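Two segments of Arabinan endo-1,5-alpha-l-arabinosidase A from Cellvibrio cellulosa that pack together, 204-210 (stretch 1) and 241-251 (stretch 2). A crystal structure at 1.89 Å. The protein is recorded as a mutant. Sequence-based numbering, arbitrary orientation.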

# COMPACT_ATOMS: atom_id res chain seq x y z
N TYR A 204 -3.40 -10.29 -9.68
CA TYR A 204 -2.83 -9.10 -10.32
C TYR A 204 -1.97 -8.32 -9.31
O TYR A 204 -2.46 -7.90 -8.27
N LEU A 205 -0.71 -8.10 -9.68
CA LEU A 205 0.26 -7.33 -8.86
C LEU A 205 0.34 -5.94 -9.43
O LEU A 205 0.77 -5.75 -10.59
N PHE A 206 -0.11 -4.97 -8.64
CA PHE A 206 0.06 -3.58 -8.94
C PHE A 206 1.34 -3.06 -8.23
O PHE A 206 1.63 -3.46 -7.12
N ALA A 207 2.05 -2.14 -8.87
CA ALA A 207 3.25 -1.53 -8.31
C ALA A 207 3.39 -0.11 -8.81
O ALA A 207 2.90 0.26 -9.88
N SER A 208 4.07 0.71 -7.98
CA SER A 208 4.33 2.10 -8.31
C SER A 208 5.76 2.22 -8.85
O SER A 208 6.69 1.71 -8.25
N TRP A 209 5.91 2.87 -10.00
CA TRP A 209 7.21 3.12 -10.62
C TRP A 209 7.50 4.62 -10.56
O TRP A 209 6.58 5.47 -10.59
N GLY A 210 8.78 4.96 -10.47
CA GLY A 210 9.22 6.34 -10.58
C GLY A 210 9.29 7.04 -9.22
O GLY A 210 9.29 6.37 -8.17
N ASP A 241 8.45 -10.95 -17.31
CA ASP A 241 8.46 -11.17 -15.86
C ASP A 241 8.80 -9.83 -15.14
O ASP A 241 9.76 -9.14 -15.51
N MET A 242 7.96 -9.44 -14.18
CA MET A 242 8.21 -8.26 -13.34
C MET A 242 9.53 -8.41 -12.52
O MET A 242 10.12 -7.37 -12.16
N ASN A 243 9.98 -9.63 -12.28
CA ASN A 243 11.34 -9.87 -11.68
C ASN A 243 12.50 -9.45 -12.56
O ASN A 243 13.64 -9.40 -12.08
N GLN A 244 12.23 -9.14 -13.83
CA GLN A 244 13.25 -8.60 -14.74
C GLN A 244 12.76 -7.32 -15.38
O GLN A 244 13.08 -7.01 -16.51
N GLY A 245 12.03 -6.52 -14.62
CA GLY A 245 11.64 -5.21 -15.06
C GLY A 245 10.38 -5.12 -15.89
O GLY A 245 10.06 -4.06 -16.41
N GLY A 246 9.64 -6.23 -16.00
CA GLY A 246 8.32 -6.17 -16.64
C GLY A 246 7.31 -5.33 -15.88
O GLY A 246 7.44 -5.12 -14.68
N GLY A 247 6.29 -4.84 -16.60
CA GLY A 247 5.17 -4.11 -16.02
C GLY A 247 4.48 -3.28 -17.10
O GLY A 247 5.12 -2.48 -17.82
N SER A 248 3.16 -3.45 -17.21
CA SER A 248 2.37 -2.69 -18.17
C SER A 248 1.69 -1.52 -17.51
O SER A 248 1.13 -1.63 -16.42
N LEU A 249 1.70 -0.39 -18.22
CA LEU A 249 1.05 0.83 -17.77
C LEU A 249 -0.44 0.67 -17.47
O LEU A 249 -1.20 0.18 -18.30
N LEU A 250 -0.84 1.09 -16.28
CA LEU A 250 -2.26 1.20 -15.91
C LEU A 250 -2.79 2.63 -15.97
O LEU A 250 -3.82 2.92 -16.60
N ILE A 251 -2.10 3.55 -15.29
CA ILE A 251 -2.46 4.95 -15.30
C ILE A 251 -1.23 5.76 -14.89
O ILE A 251 -0.49 5.35 -13.98

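What does the start of the strand offer to the other stretch? Tyr204 stays out of reach, its hydroxyl hydrogen-bonded elsewhere in the structure. Leu205 points toward stretch 2 with chi1 t and chi2 p, a conformation that brings its CD2 to 3.9 Å from Met242 SD. Met242 also points toward its partner, with its three chi angles m, t and p. Leu205 CA and Met242 CA are 9.2 Å apart, and the two side chains meet between them; with chi2 t, the Met242 chain is extended at its middle.

How do Phe206 and Ala207 join in? The CA-to-CB bond of Phe206 runs sideways, but with chi1 m the ring comes nearer, and its CE1 lies 3.7 Å from Leu250 CD2. That methyl sits at the ring edge, near its plane. Leu250, with chi1 t and chi2 p, points toward stretch 1. Ala207 points toward stretch 2 as well, where its CB lies 4.3 Å from Met242 CE, so the one methionine touches both Leu205 and Ala207.

Where does Trp209 go, once Ser208 has stayed out of contact? It points toward the glycine loop, with chi1 at -86° and chi2 at 9°, and meets backbone rather than side chains. Its CH2 is 3.5 Å from Gly245 O, which lies at the ring edge, while CZ2 is 3.6 Å from Gly246 O. The lack of a side chain at Gly247 leaves room for the indole: an ideal CB there would be only 3.1 Å from Trp209 CZ2.

Do polar groups tie the stretches together? No hydrogen bond crosses between them; the side-chain pairs are apolar, and Trp209 lies against carbonyl oxygens. Stretch 2 instead braces its own turn: Asn243 N donates to Asp241 OD1 at 2.9 Å, and Gly246 N donates to Asp241 O at 3.0 Å.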

# COMPACT_ATOMS: atom_id res chain seq x y z
CB TYR A 204 -3.90 -8.17 -10.89
CG TYR A 204 -4.65 -8.83 -12.06
CD1 TYR A 204 -5.64 -9.77 -11.83
CD2 TYR A 204 -4.32 -8.53 -13.38
CE1 TYR A 204 -6.32 -10.38 -12.90
CE2 TYR A 204 -4.99 -9.16 -14.46
CZ TYR A 204 -5.98 -10.07 -14.21
OH TYR A 204 -6.62 -10.70 -15.28
CB LEU A 205 1.64 -7.99 -8.88
CG LEU A 205 2.80 -7.16 -8.26
CD1 LEU A 205 2.52 -6.82 -6.84
CD2 LEU A 205 4.09 -7.93 -8.39
CB PHE A 206 -1.14 -2.76 -8.42
CG PHE A 206 -2.48 -3.17 -9.00
CD1 PHE A 206 -2.96 -2.59 -10.15
CD2 PHE A 206 -3.26 -4.12 -8.38
CE1 PHE A 206 -4.18 -2.99 -10.71
CE2 PHE A 206 -4.50 -4.51 -8.94
CZ PHE A 206 -4.95 -3.93 -10.07
CB ALA A 207 4.50 -2.36 -8.69
CB SER A 208 4.10 2.96 -7.06
OG SER A 208 2.73 3.01 -6.67
CB TRP A 209 7.23 2.67 -12.09
CG TRP A 209 7.57 1.20 -12.36
CD1 TRP A 209 7.70 0.18 -11.44
CD2 TRP A 209 7.76 0.59 -13.64
NE1 TRP A 209 7.99 -1.00 -12.09
CE2 TRP A 209 8.04 -0.77 -13.43
CE3 TRP A 209 7.74 1.07 -14.96
CZ2 TRP A 209 8.30 -1.66 -14.48
CZ3 TRP A 209 7.98 0.18 -16.01
CH2 TRP A 209 8.26 -1.16 -15.77
CB ASP A 241 9.51 -12.23 -15.53
CG ASP A 241 9.49 -12.69 -14.06
OD1 ASP A 241 8.77 -12.12 -13.19
OD2 ASP A 241 10.20 -13.66 -13.71
CB MET A 242 7.02 -7.96 -12.42
CG MET A 242 5.74 -7.58 -13.20
SD MET A 242 4.32 -7.18 -12.17
CE MET A 242 4.69 -5.45 -11.73
CB ASN A 243 11.55 -11.34 -11.27
CG ASN A 243 10.95 -11.66 -9.92
OD1 ASN A 243 10.76 -10.77 -9.07
ND2 ASN A 243 10.66 -12.91 -9.70
CB GLN A 244 13.74 -9.66 -15.78
CG GLN A 244 14.33 -10.89 -15.09
CD GLN A 244 15.41 -11.56 -15.84
OE1 GLN A 244 16.32 -10.92 -16.32
NE2 GLN A 244 15.31 -12.90 -15.96
CB SER A 248 1.30 -3.58 -18.84
OG SER A 248 1.92 -4.59 -19.64
CB LEU A 249 1.27 1.96 -18.79
CG LEU A 249 0.51 3.27 -18.47
CD1 LEU A 249 1.04 3.87 -17.19
CD2 LEU A 249 0.55 4.29 -19.60
CB LEU A 250 -2.50 0.62 -14.52
CG LEU A 250 -3.94 0.73 -14.00
CD1 LEU A 250 -4.89 -0.06 -14.94
CD2 LEU A 250 -4.06 0.23 -12.61
CB ILE A 251 -3.64 5.25 -14.35
CG1 ILE A 251 -4.09 6.72 -14.43
CG2 ILE A 251 -3.39 4.72 -12.88
CD1 ILE A 251 -5.49 6.99 -13.75